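Local coordinates for protein activated BY transcription factor SSRB (Salmonella enterica, PDB 2WNW) that belongs to glycosyl hydrolase family 30, pairing a TIM barrel with a beta-sandwich domain, and is a Salmonella protein activated by the transcription factor SsrB, at residues A[350-355]-A[359-364]; A[328-333]-A[368-373]; A[107-112]-A[147-152]. All blocks are in the same frame, centred on the assembly; numbering follows the deposited sequence.

Contact 1: A[350-355]-A[359-364]; sequences APIQYD and DVLRRN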
ATOM      1  N   ALA A 350     -24.138  13.986   6.655  1.00 17.96           N
ATOM      2  CA  ALA A 350     -24.490  13.216   5.462  1.00 16.73           C
ATOM      3  C   ALA A 350     -24.044  14.133   4.326  1.00 17.32           C
ATOM      4  O   ALA A 350     -24.067  15.359   4.477  1.00 18.42           O
ATOM      5  CB  ALA A 350     -25.999  12.960   5.394  1.00 18.26           C
ATOM      6  N   PRO A 351     -23.620  13.567   3.185  1.00 16.32           N
ATOM      7  CA  PRO A 351     -23.172  14.413   2.072  1.00 17.14           C
ATOM      8  C   PRO A 351     -24.160  15.504   1.686  1.00 18.86           C
ATOM      9  O   PRO A 351     -23.765  16.568   1.212  1.00 19.72           O
ATOM     10  CB  PRO A 351     -22.918  13.406   0.953  1.00 15.29           C
ATOM     11  CG  PRO A 351     -22.430  12.202   1.723  1.00 15.74           C
ATOM     12  CD  PRO A 351     -23.428  12.140   2.869  1.00 14.92           C
ATOM     13  N   ILE A 352     -25.447  15.231   1.874  1.00 19.31           N
ATOM     14  CA  ILE A 352     -26.471  16.223   1.588  1.00 20.61           C
ATOM     15  C   ILE A 352     -27.359  16.338   2.814  1.00 20.20           C
ATOM     16  O   ILE A 352     -27.777  15.332   3.391  1.00 18.72           O
ATOM     17  CB  ILE A 352     -27.341  15.845   0.360  1.00 19.78           C
ATOM     18  CG1 ILE A 352     -26.488  15.873  -0.907  1.00 20.66           C
ATOM     19  CG2 ILE A 352     -28.502  16.835   0.219  1.00 21.19           C
ATOM     20  CD1 ILE A 352     -27.275  15.643  -2.187  1.00 21.30           C
ATOM     21  N   GLN A 353     -27.614  17.570   3.233  1.00 19.79           N
ATOM     22  CA  GLN A 353     -28.469  17.813   4.380  1.00 20.55           C
ATOM     23  C   GLN A 353     -29.568  18.776   3.964  1.00 22.53           C
ATOM     24  O   GLN A 353     -29.379  19.602   3.068  1.00 22.46           O
ATOM     25  CB  GLN A 353     -27.648  18.349   5.555  1.00 21.68           C
ATOM     26  CG  GLN A 353     -26.820  17.249   6.220  1.00 22.64           C
ATOM     27  CD  GLN A 353     -25.949  17.753   7.351  1.00 26.90           C
ATOM     28  OE1 GLN A 353     -24.887  18.334   7.123  1.00 28.08           O
ATOM     29  NE2 GLN A 353     -26.401  17.542   8.583  1.00 27.14           N
ATOM     30  N   TYR A 354     -30.723  18.656   4.606  1.00 22.51           N
ATOM     31  CA  TYR A 354     -31.864  19.482   4.250  1.00 24.75           C
ATOM     32  C   TYR A 354     -32.529  20.211   5.412  1.00 25.78           C
ATOM     33  O   TYR A 354     -32.777  19.637   6.473  1.00 25.34           O
ATOM     34  CB  TYR A 354     -32.889  18.609   3.515  1.00 24.29           C
ATOM     35  CG  TYR A 354     -34.185  19.305   3.186  1.00 24.10           C
ATOM     36  CD1 TYR A 354     -35.338  19.051   3.922  1.00 23.56           C
ATOM     37  CD2 TYR A 354     -34.262  20.217   2.131  1.00 24.30           C
ATOM     38  CE1 TYR A 354     -36.541  19.681   3.619  1.00 25.24           C
ATOM     39  CE2 TYR A 354     -35.462  20.855   1.819  1.00 24.42           C
ATOM     40  CZ  TYR A 354     -36.593  20.581   2.566  1.00 24.45           C
ATOM     41  OH  TYR A 354     -37.782  21.201   2.262  1.00 26.22           O
ATOM     42  N   ASP A 355     -32.810  21.488   5.186  1.00 27.47           N
ATOM     43  CA  ASP A 355     -33.461  22.345   6.168  1.00 30.11           C
ATOM     44  C   ASP A 355     -34.903  22.554   5.709  1.00 30.91           C
ATOM     45  O   ASP A 355     -35.169  23.310   4.773  1.00 30.36           O
ATOM     46  CB  ASP A 355     -32.707  23.674   6.259  1.00 31.93           C
ATOM     47  CG  ASP A 355     -33.520  24.774   6.910  1.00 36.05           C
ATOM     48  OD1 ASP A 355     -34.317  24.485   7.830  1.00 36.61           O
ATOM     49  OD2 ASP A 355     -33.343  25.940   6.501  1.00 38.50           O
ATOM     50  N   ASP A 359     -36.621  25.189   3.389  1.00 34.53           N
ATOM     51  CA  ASP A 359     -36.615  24.347   2.198  1.00 33.54           C
ATOM     52  C   ASP A 359     -35.311  24.541   1.434  1.00 32.55           C
ATOM     53  O   ASP A 359     -35.310  24.769   0.225  1.00 32.37           O
ATOM     54  CB  ASP A 359     -37.820  24.683   1.312  1.00 34.34           C
ATOM     55  CG  ASP A 359     -37.935  23.769   0.103  1.00 36.03           C
ATOM     56  OD1 ASP A 359     -37.646  22.559   0.232  1.00 34.96           O
ATOM     57  OD2 ASP A 359     -38.331  24.260  -0.977  1.00 35.39           O
ATOM     58  N   VAL A 360     -34.201  24.442   2.162  1.00 30.98           N
ATOM     59  CA  VAL A 360     -32.871  24.605   1.586  1.00 30.24           C
ATOM     60  C   VAL A 360     -32.053  23.314   1.638  1.00 28.79           C
ATOM     61  O   VAL A 360     -31.913  22.693   2.694  1.00 27.08           O
ATOM     62  CB  VAL A 360     -32.081  25.713   2.317  1.00 30.14           C
ATOM     63  CG1 VAL A 360     -30.660  25.789   1.772  1.00 31.34           C
ATOM     64  CG2 VAL A 360     -32.784  27.052   2.142  1.00 31.62           C
ATOM     65  N   LEU A 361     -31.518  22.933   0.482  1.00 28.18           N
ATOM     66  CA  LEU A 361     -30.699  21.735   0.324  1.00 28.63           C
ATOM     67  C   LEU A 361     -29.232  22.164   0.397  1.00 28.26           C
ATOM     68  O   LEU A 361     -28.847  23.165  -0.205  1.00 28.18           O
ATOM     69  CB  LEU A 361     -30.997  21.098  -1.040  1.00 30.47           C
ATOM     70  CG  LEU A 361     -30.689  19.621  -1.277  1.00 31.87           C
ATOM     71  CD1 LEU A 361     -31.471  18.779  -0.291  1.00 32.01           C
ATOM     72  CD2 LEU A 361     -31.070  19.238  -2.697  1.00 31.89           C
ATOM     73  N   ARG A 362     -28.418  21.408   1.128  1.00 26.73           N
ATOM     74  CA  ARG A 362     -27.000  21.736   1.290  1.00 27.43           C
ATOM     75  C   ARG A 362     -26.077  20.560   0.965  1.00 25.77           C
ATOM     76  O   ARG A 362     -26.281  19.447   1.454  1.00 24.40           O
ATOM     77  CB  ARG A 362     -26.754  22.194   2.729  1.00 29.54           C
ATOM     78  CG  ARG A 362     -25.299  22.269   3.150  1.00 35.94           C
ATOM     79  CD  ARG A 362     -25.150  21.803   4.594  1.00 39.46           C
ATOM     80  NE  ARG A 362     -26.087  22.480   5.488  1.00 43.27           N
ATOM     81  CZ  ARG A 362     -26.361  22.084   6.727  1.00 44.57           C
ATOM     82  NH1 ARG A 362     -25.772  21.007   7.229  1.00 45.90           N
ATOM     83  NH2 ARG A 362     -27.224  22.765   7.469  1.00 46.75           N
ATOM     84  N   ARG A 363     -25.062  20.816   0.144  1.00 22.41           N
ATOM     85  CA  ARG A 363     -24.097  19.786  -0.228  1.00 21.53           C
ATOM     86  C   ARG A 363     -22.770  20.014   0.487  1.00 21.33           C
ATOM     87  O   ARG A 363     -22.114  21.040   0.286  1.00 21.49           O
ATOM     88  CB  ARG A 363     -23.864  19.791  -1.742  1.00 23.31           C
ATOM     89  CG  ARG A 363     -24.959  19.108  -2.542  1.00 25.13           C
ATOM     90  CD  ARG A 363     -24.720  19.257  -4.028  1.00 26.09           C
ATOM     91  NE  ARG A 363     -24.892  20.641  -4.458  1.00 27.09           N
ATOM     92  CZ  ARG A 363     -24.624  21.079  -5.683  1.00 29.22           C
ATOM     93  NH1 ARG A 363     -24.168  20.240  -6.604  1.00 27.85           N
ATOM     94  NH2 ARG A 363     -24.811  22.358  -5.987  1.00 29.26           N
ATOM     95  N   ASN A 364     -22.379  19.056   1.321  1.00 18.54           N
ATOM     96  CA  ASN A 364     -21.127  19.157   2.062  1.00 17.26           C
ATOM     97  C   ASN A 364     -19.939  18.743   1.198  1.00 15.94           C
ATOM     98  O   ASN A 364     -20.118  18.187   0.115  1.00 15.73           O
ATOM     99  CB  ASN A 364     -21.201  18.291   3.322  1.00 17.86           C
ATOM    100  CG  ASN A 364     -22.191  18.836   4.335  1.00 20.14           C
ATOM    101  OD1 ASN A 364     -22.100  19.996   4.735  1.00 18.71           O
ATOM    102  ND2 ASN A 364     -23.145  18.005   4.750  1.00 18.76           N
TER

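Contact 2: A[328-333]-A[368-373]; sequences FIDWNL and YGIGHF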
ATOM      1  N   PHE A 328     -18.274   0.831  -3.152  1.00 14.93           N
ATOM      2  CA  PHE A 328     -18.400   1.848  -2.118  1.00 14.65           C
ATOM      3  C   PHE A 328     -19.845   2.224  -1.816  1.00 15.81           C
ATOM      4  O   PHE A 328     -20.607   2.588  -2.718  1.00 16.47           O
ATOM      5  CB  PHE A 328     -17.637   3.110  -2.550  1.00 15.09           C
ATOM      6  CG  PHE A 328     -17.924   4.332  -1.704  1.00 16.11           C
ATOM      7  CD1 PHE A 328     -17.192   4.585  -0.546  1.00 16.24           C
ATOM      8  CD2 PHE A 328     -18.924   5.231  -2.072  1.00 16.30           C
ATOM      9  CE1 PHE A 328     -17.448   5.716   0.233  1.00 16.44           C
ATOM     10  CE2 PHE A 328     -19.192   6.368  -1.299  1.00 17.24           C
ATOM     11  CZ  PHE A 328     -18.448   6.610  -0.142  1.00 17.37           C
ATOM     12  N   ILE A 329     -20.218   2.130  -0.545  1.00 14.67           N
ATOM     13  CA  ILE A 329     -21.549   2.522  -0.118  1.00 14.02           C
ATOM     14  C   ILE A 329     -21.426   3.410   1.114  1.00 15.17           C
ATOM     15  O   ILE A 329     -20.979   2.971   2.179  1.00 14.01           O
ATOM     16  CB  ILE A 329     -22.447   1.325   0.240  1.00 14.31           C
ATOM     17  CG1 ILE A 329     -22.465   0.311  -0.910  1.00 15.37           C
ATOM     18  CG2 ILE A 329     -23.874   1.825   0.482  1.00 16.61           C
ATOM     19  CD1 ILE A 329     -23.330  -0.910  -0.635  1.00 17.84           C
ATOM     20  N   ASP A 330     -21.814   4.667   0.941  1.00 14.65           N
ATOM     21  CA  ASP A 330     -21.793   5.661   2.006  1.00 15.19           C
ATOM     22  C   ASP A 330     -22.953   5.340   2.951  1.00 15.55           C
ATOM     23  O   ASP A 330     -23.819   4.530   2.622  1.00 14.69           O
ATOM     24  CB  ASP A 330     -21.969   7.049   1.381  1.00 14.57           C
ATOM     25  CG  ASP A 330     -21.991   8.173   2.404  1.00 15.46           C
ATOM     26  OD1 ASP A 330     -21.290   8.080   3.436  1.00 17.16           O
ATOM     27  OD2 ASP A 330     -22.702   9.168   2.155  1.00 15.22           O
ATOM     28  N   TRP A 331     -22.957   5.956   4.128  1.00 15.10           N
ATOM     29  CA  TRP A 331     -24.036   5.739   5.089  1.00 15.61           C
ATOM     30  C   TRP A 331     -25.188   6.639   4.619  1.00 15.95           C
ATOM     31  O   TRP A 331     -25.360   6.823   3.410  1.00 15.04           O
ATOM     32  CB  TRP A 331     -23.547   6.117   6.494  1.00 15.11           C
ATOM     33  CG  TRP A 331     -24.429   5.728   7.674  1.00 16.14           C
ATOM     34  CD1 TRP A 331     -24.338   6.234   8.941  1.00 16.21           C
ATOM     35  CD2 TRP A 331     -25.495   4.757   7.708  1.00 16.62           C
ATOM     36  NE1 TRP A 331     -25.275   5.647   9.757  1.00 16.69           N
ATOM     37  CE2 TRP A 331     -25.999   4.739   9.031  1.00 16.57           C
ATOM     38  CE3 TRP A 331     -26.073   3.905   6.755  1.00 15.96           C
ATOM     39  CZ2 TRP A 331     -27.055   3.903   9.426  1.00 15.63           C
ATOM     40  CZ3 TRP A 331     -27.128   3.070   7.147  1.00 17.36           C
ATOM     41  CH2 TRP A 331     -27.606   3.079   8.473  1.00 16.31           C
ATOM     42  N   ASN A 332     -25.963   7.207   5.543  1.00 16.13           N
ATOM     43  CA  ASN A 332     -27.101   8.063   5.170  1.00 15.56           C
ATOM     44  C   ASN A 332     -26.851   8.986   3.976  1.00 17.56           C
ATOM     45  O   ASN A 332     -25.915   9.780   3.977  1.00 16.79           O
ATOM     46  CB  ASN A 332     -27.532   8.940   6.348  1.00 16.13           C
ATOM     47  CG  ASN A 332     -27.884   8.140   7.575  1.00 16.66           C
ATOM     48  OD1 ASN A 332     -28.969   7.555   7.667  1.00 17.07           O
ATOM     49  ND2 ASN A 332     -26.963   8.104   8.533  1.00 15.75           N
ATOM     50  N   LEU A 333     -27.710   8.885   2.966  1.00 17.48           N
ATOM     51  CA  LEU A 333     -27.614   9.724   1.774  1.00 19.06           C
ATOM     52  C   LEU A 333     -27.984  11.152   2.131  1.00 18.72           C
ATOM     53  O   LEU A 333     -27.447  12.116   1.574  1.00 18.00           O
ATOM     54  CB  LEU A 333     -28.627   9.286   0.719  1.00 23.57           C
ATOM     55  CG  LEU A 333     -28.495   8.010  -0.096  1.00 26.35           C
ATOM     56  CD1 LEU A 333     -29.855   7.664  -0.688  1.00 27.07           C
ATOM     57  CD2 LEU A 333     -27.466   8.211  -1.184  1.00 25.91           C
ATOM     58  N   TYR A 368     -18.895  16.214  -2.910  1.00 17.47           N
ATOM     59  CA  TYR A 368     -17.999  16.443  -4.043  1.00 17.87           C
ATOM     60  C   TYR A 368     -16.850  15.441  -4.044  1.00 17.57           C
ATOM     61  O   TYR A 368     -16.386  15.027  -5.104  1.00 17.40           O
ATOM     62  CB  TYR A 368     -17.442  17.871  -4.025  1.00 18.47           C
ATOM     63  CG  TYR A 368     -18.515  18.930  -4.081  1.00 19.60           C
ATOM     64  CD1 TYR A 368     -18.998  19.523  -2.916  1.00 18.34           C
ATOM     65  CD2 TYR A 368     -19.083  19.305  -5.299  1.00 19.31           C
ATOM     66  CE1 TYR A 368     -20.022  20.464  -2.960  1.00 21.00           C
ATOM     67  CE2 TYR A 368     -20.110  20.245  -5.354  1.00 20.72           C
ATOM     68  CZ  TYR A 368     -20.575  20.817  -4.183  1.00 21.02           C
ATOM     69  OH  TYR A 368     -21.604  21.729  -4.229  1.00 21.75           O
ATOM     70  N   GLY A 369     -16.401  15.050  -2.853  1.00 18.17           N
ATOM     71  CA  GLY A 369     -15.325  14.080  -2.750  1.00 16.00           C
ATOM     72  C   GLY A 369     -15.752  12.754  -3.355  1.00 15.45           C
ATOM     73  O   GLY A 369     -15.023  12.156  -4.142  1.00 16.38           O
ATOM     74  N   ILE A 370     -16.936  12.285  -2.979  1.00 15.24           N
ATOM     75  CA  ILE A 370     -17.458  11.032  -3.513  1.00 15.82           C
ATOM     76  C   ILE A 370     -17.607  11.193  -5.026  1.00 16.81           C
ATOM     77  O   ILE A 370     -17.354  10.265  -5.789  1.00 16.58           O
ATOM     78  CB  ILE A 370     -18.834  10.706  -2.895  1.00 16.09           C
ATOM     79  CG1 ILE A 370     -18.674  10.443  -1.393  1.00 15.39           C
ATOM     80  CG2 ILE A 370     -19.457   9.505  -3.587  1.00 14.95           C
ATOM     81  CD1 ILE A 370     -19.994  10.289  -0.657  1.00 17.02           C
ATOM     82  N   GLY A 371     -18.001  12.393  -5.441  1.00 17.10           N
ATOM     83  CA  GLY A 371     -18.196  12.684  -6.851  1.00 17.79           C
ATOM     84  C   GLY A 371     -16.995  12.459  -7.752  1.00 18.71           C
ATOM     85  O   GLY A 371     -17.158  12.084  -8.914  1.00 19.49           O
ATOM     86  N   HIS A 372     -15.790  12.693  -7.239  1.00 17.62           N
ATOM     87  CA  HIS A 372     -14.595  12.486  -8.049  1.00 17.08           C
ATOM     88  C   HIS A 372     -14.514  11.038  -8.513  1.00 17.48           C
ATOM     89  O   HIS A 372     -13.816  10.730  -9.483  1.00 18.20           O
ATOM     90  CB  HIS A 372     -13.337  12.887  -7.268  1.00 16.17           C
ATOM     91  CG  HIS A 372     -12.975  14.330  -7.427  1.00 14.72           C
ATOM     92  ND1 HIS A 372     -12.289  14.808  -8.525  1.00 16.25           N
ATOM     93  CD2 HIS A 372     -13.274  15.414  -6.672  1.00 16.42           C
ATOM     94  CE1 HIS A 372     -12.184  16.122  -8.440  1.00 13.80           C
ATOM     95  NE2 HIS A 372     -12.774  16.516  -7.326  1.00 16.44           N
ATOM     96  N   PHE A 373     -15.236  10.161  -7.817  1.00 16.38           N
ATOM     97  CA  PHE A 373     -15.288   8.741  -8.159  1.00 16.51           C
ATOM     98  C   PHE A 373     -16.574   8.345  -8.902  1.00 17.86           C
ATOM     99  O   PHE A 373     -16.550   7.965 -10.074  1.00 17.24           O
ATOM    100  CB  PHE A 373     -15.236   7.855  -6.908  1.00 16.68           C
ATOM    101  CG  PHE A 373     -13.867   7.669  -6.325  1.00 15.23           C
ATOM    102  CD1 PHE A 373     -13.347   8.596  -5.430  1.00 16.27           C
ATOM    103  CD2 PHE A 373     -13.113   6.542  -6.638  1.00 16.29           C
ATOM    104  CE1 PHE A 373     -12.091   8.400  -4.848  1.00 15.72           C
ATOM    105  CE2 PHE A 373     -11.856   6.338  -6.062  1.00 15.59           C
ATOM    106  CZ  PHE A 373     -11.348   7.269  -5.166  1.00 15.59           C
TER

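Contact 3: A[107-112]-A[147-152]; sequences ADLQQG and PAFMKT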
ATOM      1  N   ALA A 107     -47.174 -14.421  19.152  1.00 25.77           N
ATOM      2  CA  ALA A 107     -48.543 -14.675  18.721  1.00 28.00           C
ATOM      3  C   ALA A 107     -48.761 -14.179  17.294  1.00 27.38           C
ATOM      4  O   ALA A 107     -49.281 -14.910  16.453  1.00 28.23           O
ATOM      5  CB  ALA A 107     -49.526 -14.003  19.668  1.00 27.91           C
ATOM      6  N   ASP A 108     -48.364 -12.940  17.019  1.00 26.26           N
ATOM      7  CA  ASP A 108     -48.526 -12.388  15.679  1.00 26.77           C
ATOM      8  C   ASP A 108     -47.705 -13.205  14.688  1.00 25.74           C
ATOM      9  O   ASP A 108     -48.122 -13.418  13.549  1.00 24.50           O
ATOM     10  CB  ASP A 108     -48.092 -10.916  15.633  1.00 28.08           C
ATOM     11  CG  ASP A 108     -49.013 -10.008  16.431  1.00 31.36           C
ATOM     12  OD1 ASP A 108     -50.166 -10.408  16.689  1.00 32.52           O
ATOM     13  OD2 ASP A 108     -48.595  -8.887  16.791  1.00 32.44           O
ATOM     14  N   LEU A 109     -46.534 -13.662  15.127  1.00 24.51           N
ATOM     15  CA  LEU A 109     -45.669 -14.469  14.275  1.00 25.06           C
ATOM     16  C   LEU A 109     -46.404 -15.753  13.900  1.00 26.28           C
ATOM     17  O   LEU A 109     -46.513 -16.102  12.726  1.00 26.18           O
ATOM     18  CB  LEU A 109     -44.373 -14.828  15.008  1.00 25.37           C
ATOM     19  CG  LEU A 109     -43.451 -15.805  14.272  1.00 26.31           C
ATOM     20  CD1 LEU A 109     -42.945 -15.160  12.992  1.00 27.47           C
ATOM     21  CD2 LEU A 109     -42.289 -16.203  15.165  1.00 27.54           C
ATOM     22  N   GLN A 110     -46.905 -16.449  14.913  1.00 27.18           N
ATOM     23  CA  GLN A 110     -47.635 -17.696  14.708  1.00 29.71           C
ATOM     24  C   GLN A 110     -48.843 -17.528  13.790  1.00 28.80           C
ATOM     25  O   GLN A 110     -49.162 -18.419  13.002  1.00 29.65           O
ATOM     26  CB  GLN A 110     -48.086 -18.256  16.058  1.00 33.31           C
ATOM     27  CG  GLN A 110     -46.963 -18.905  16.854  1.00 40.01           C
ATOM     28  CD  GLN A 110     -47.296 -19.053  18.325  1.00 43.02           C
ATOM     29  OE1 GLN A 110     -48.405 -19.447  18.687  1.00 44.92           O
ATOM     30  NE2 GLN A 110     -46.329 -18.744  19.185  1.00 45.32           N
ATOM     31  N   GLN A 111     -49.505 -16.381  13.890  1.00 27.51           N
ATOM     32  CA  GLN A 111     -50.686 -16.103  13.085  1.00 28.49           C
ATOM     33  C   GLN A 111     -50.339 -15.458  11.746  1.00 27.62           C
ATOM     34  O   GLN A 111     -51.226 -15.068  10.989  1.00 26.41           O
ATOM     35  CB  GLN A 111     -51.640 -15.217  13.883  1.00 30.41           C
ATOM     36  CG  GLN A 111     -51.957 -15.811  15.251  1.00 35.60           C
ATOM     37  CD  GLN A 111     -52.746 -14.879  16.151  1.00 38.26           C
ATOM     38  OE1 GLN A 111     -52.846 -15.108  17.357  1.00 40.12           O
ATOM     39  NE2 GLN A 111     -53.314 -13.828  15.571  1.00 39.69           N
ATOM     40  N   GLY A 112     -49.042 -15.352  11.471  1.00 26.81           N
ATOM     41  CA  GLY A 112     -48.576 -14.782  10.218  1.00 26.97           C
ATOM     42  C   GLY A 112     -48.910 -13.323   9.990  1.00 27.72           C
ATOM     43  O   GLY A 112     -49.056 -12.893   8.848  1.00 28.02           O
ATOM     44  N   PRO A 147     -36.452  -8.950  15.758  1.00 17.56           N
ATOM     45  CA  PRO A 147     -37.467  -8.416  16.677  1.00 17.93           C
ATOM     46  C   PRO A 147     -37.031  -8.701  18.115  1.00 17.67           C
ATOM     47  O   PRO A 147     -36.332  -9.683  18.364  1.00 17.75           O
ATOM     48  CB  PRO A 147     -38.727  -9.193  16.295  1.00 17.71           C
ATOM     49  CG  PRO A 147     -38.502  -9.512  14.833  1.00 17.58           C
ATOM     50  CD  PRO A 147     -37.044  -9.907  14.808  1.00 16.49           C
ATOM     51  N   ALA A 148     -37.449  -7.856  19.054  1.00 17.63           N
ATOM     52  CA  ALA A 148     -37.073  -8.019  20.454  1.00 18.55           C
ATOM     53  C   ALA A 148     -37.348  -9.401  21.046  1.00 18.46           C
ATOM     54  O   ALA A 148     -36.465  -9.991  21.671  1.00 18.08           O
ATOM     55  CB  ALA A 148     -37.755  -6.948  21.310  1.00 19.42           C
ATOM     56  N   PHE A 149     -38.556  -9.924  20.848  1.00 18.14           N
ATOM     57  CA  PHE A 149     -38.897 -11.224  21.418  1.00 19.88           C
ATOM     58  C   PHE A 149     -38.080 -12.396  20.884  1.00 19.62           C
ATOM     59  O   PHE A 149     -38.103 -13.480  21.464  1.00 20.72           O
ATOM     60  CB  PHE A 149     -40.398 -11.525  21.261  1.00 19.31           C
ATOM     61  CG  PHE A 149     -40.819 -11.881  19.862  1.00 19.98           C
ATOM     62  CD1 PHE A 149     -41.022 -10.892  18.903  1.00 20.02           C
ATOM     63  CD2 PHE A 149     -41.040 -13.212  19.510  1.00 18.43           C
ATOM     64  CE1 PHE A 149     -41.447 -11.221  17.612  1.00 18.28           C
ATOM     65  CE2 PHE A 149     -41.463 -13.551  18.224  1.00 20.36           C
ATOM     66  CZ  PHE A 149     -41.667 -12.553  17.274  1.00 19.32           C
ATOM     67  N   MET A 150     -37.353 -12.180  19.790  1.00 19.53           N
ATOM     68  CA  MET A 150     -36.529 -13.239  19.212  1.00 19.68           C
ATOM     69  C   MET A 150     -35.104 -13.219  19.763  1.00 20.22           C
ATOM     70  O   MET A 150     -34.275 -14.044  19.376  1.00 19.33           O
ATOM     71  CB  MET A 150     -36.470 -13.105  17.686  1.00 20.24           C
ATOM     72  CG  MET A 150     -37.769 -13.420  16.966  1.00 21.51           C
ATOM     73  SD  MET A 150     -37.498 -13.638  15.191  1.00 25.57           S
ATOM     74  CE  MET A 150     -39.178 -13.702  14.609  1.00 23.83           C
ATOM     75  N   LYS A 151     -34.829 -12.290  20.672  1.00 18.88           N
ATOM     76  CA  LYS A 151     -33.493 -12.148  21.240  1.00 18.85           C
ATOM     77  C   LYS A 151     -33.374 -12.538  22.710  1.00 19.76           C
ATOM     78  O   LYS A 151     -34.357 -12.545  23.455  1.00 19.06           O
ATOM     79  CB  LYS A 151     -33.017 -10.705  21.052  1.00 17.71           C
ATOM     80  CG  LYS A 151     -33.116 -10.223  19.609  1.00 16.99           C
ATOM     81  CD  LYS A 151     -32.804  -8.745  19.476  1.00 18.63           C
ATOM     82  CE  LYS A 151     -31.363  -8.434  19.857  1.00 18.09           C
ATOM     83  NZ  LYS A 151     -31.132  -6.965  19.869  1.00 16.26           N
ATOM     84  N   THR A 152     -32.149 -12.854  23.115  1.00 19.43           N
ATOM     85  CA  THR A 152     -31.855 -13.253  24.487  1.00 20.57           C
ATOM     86  C   THR A 152     -32.082 -12.132  25.497  1.00 21.54           C
ATOM     87  O   THR A 152     -32.293 -12.395  26.686  1.00 21.53           O
ATOM     88  CB  THR A 152     -30.394 -13.726  24.614  1.00 21.12           C
ATOM     89  OG1 THR A 152     -29.518 -12.702  24.125  1.00 22.31           O
ATOM     90  CG2 THR A 152     -30.177 -14.994  23.812  1.00 20.59           C
TER

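Contact 1: A[350-355]-A[359-364]
Gln353 and Arg362 lie side by side on one face of the antiparallel strands 352-355 and 360-363, whose sheet continues to 332-336 beyond 352-355; their amide and guanidinium planes are 82° apart. Gln353 CB sits over one face of the guanidinium, and OE1 takes a weak, bent bond from Arg362 NH1 at 2.8 Å. The same OE1 accepts the straighter bond from Asn364 ND2, 3.0 Å long, whose other N-H reaches Ala350 O at 2.8 Å; both acceptors lie close to the Asn364 amide plane, so its rotation is fixed. Gln353 NE2 is turned to Asn336 O in the neighbouring strand. On the opposite face sit Ile352, Tyr354, Leu361 and Arg363. Leu361 CD1 reaches Ile352 CG2 at 3.6 Å and lies obliquely to the Tyr354 ring. With CG anti to the backbone N (chi1 175°), Tyr354 points its OH to Asp359 OD1, at the ring edge and in its plane, the carboxylate turned 77° from the ring; the modelled 2.4 Å is doubtfully short. Thr67 and Ser64 also bind that carboxylate. Asp359 and Val360 both face Asp355, which makes a G1 beta bulge at the end of this beta hairpin.

Contact 2: A[328-333]-A[368-373]
The last strand of the TIM barrel, 327-330, meets helix 365-374 here, the two being separated in the chain by the small sheet that contains the hairpin 352-363. Phe328 and Asp330 both project from the strand toward the helix, and Ile370 is the residue that answers them. The side chains of Phe328 and Ile370 cross at about a right angle. Ile370 CG2 comes to 3.9 Å from Phe328 CE2, approaching the ring obliquely, while CD1 and CG1 settle beside CZ, each at 4.0 Å. Three carbons of the isoleucine therefore share one corner of the phenyl ring. Phe292 of the adjacent barrel strand lies nearly parallel to that ring, and Met317 of helix 305-322 packs on it as well, so the contact is buried in an apolar layer between barrel and helices. Asp330 brings a carboxylate into this layer: its OD1 is hydrogen-bonded to Tyr313 OH, and Tyr313 in turn touches Ile370. A chi1 of 179° swings the carboxylate away from the aspartate's own backbone N and brings its other oxygen beside the tip of the isoleucine, Asp330 OD2 standing 4.1 Å from Ile370 CD1.

Contact 3: A[107-112]-A[147-152]
The last turn of helix 106-110 faces a single turn of 3-10 helix, 148-150, with the backbones well apart: the nearest CA atoms, those of Leu109 and Phe149, are 10.4 Å from each other, and the gap is bridged by side chains. Leu109 carries one side of the contact alone. It points toward the other segment, and its chi1 of 173°, turning CG to the side remote from the backbone N, holds CD2 forward against two neighbouring partners. One is Phe149, which meets it with the rim of the ring: Leu109 CD2 lies at the edge, near the ring plane, 4.1 Å from Phe149 CE2, and Leu109 CB lies 4.2 Å from CZ. The other is Met150, whose methyl CE ends 4.0 Å from Leu109 CD2, the two side chains crossing at about a right angle.

Phe149 and Met150 also pack on each other, Met150 CG lying 3.9 Å above one ring face, offset toward the rim. The phenylalanine's chi1 of 74° sets its CG between the backbone N and the carbonyl carbon, and the ring is thereby aimed at the helix. Met150 runs extended beyond CG, which is how its methyl reaches the leucine; Asp169 of helix 167-183 touches both Leu109 and Met150, and Val103 packs on Phe149. The contact is small and wholly apolar, near the surface of the molecule. Behind Leu109, Gly112 ends the helix in a Schellman motif, with positive phi and two bonds back into the last turn; Gly112 N lies 2.9 Å from Leu109 O. On the other side, Met150 N bonds to Pro147 O, closing the 3-10 turn. The contact thus joins the chain after barrel strand 85-90 to the loop between strand 138-143 and helix 167-183, two beta-to-alpha connections of the TIM barrel.

In the fold
Contacts 1 and 2 are neighbours, their centres 14 Å apart, and contact 1 is nested inside the chain loop that contact 2 closes. Strand 332-336, begun within 328-333, pairs with strand 352-355 of the hairpin, and strand 360-363 leads straight into helix 365-374. The two contacts touch directly: Pro351 CG lies 3.1 Å from Asp330 OD2, and Arg363 packs on Tyr368. Contact 3 closes earlier in the chain and stands apart, its centre about 38 Å from that of contact 1 and 37 Å from that of contact 2. A glycerol, probably from the crystallisation liquor, is hydrogen-bonded to Trp331 NE1, on an indole of segment 328-333 that takes no part in the packing with the helix.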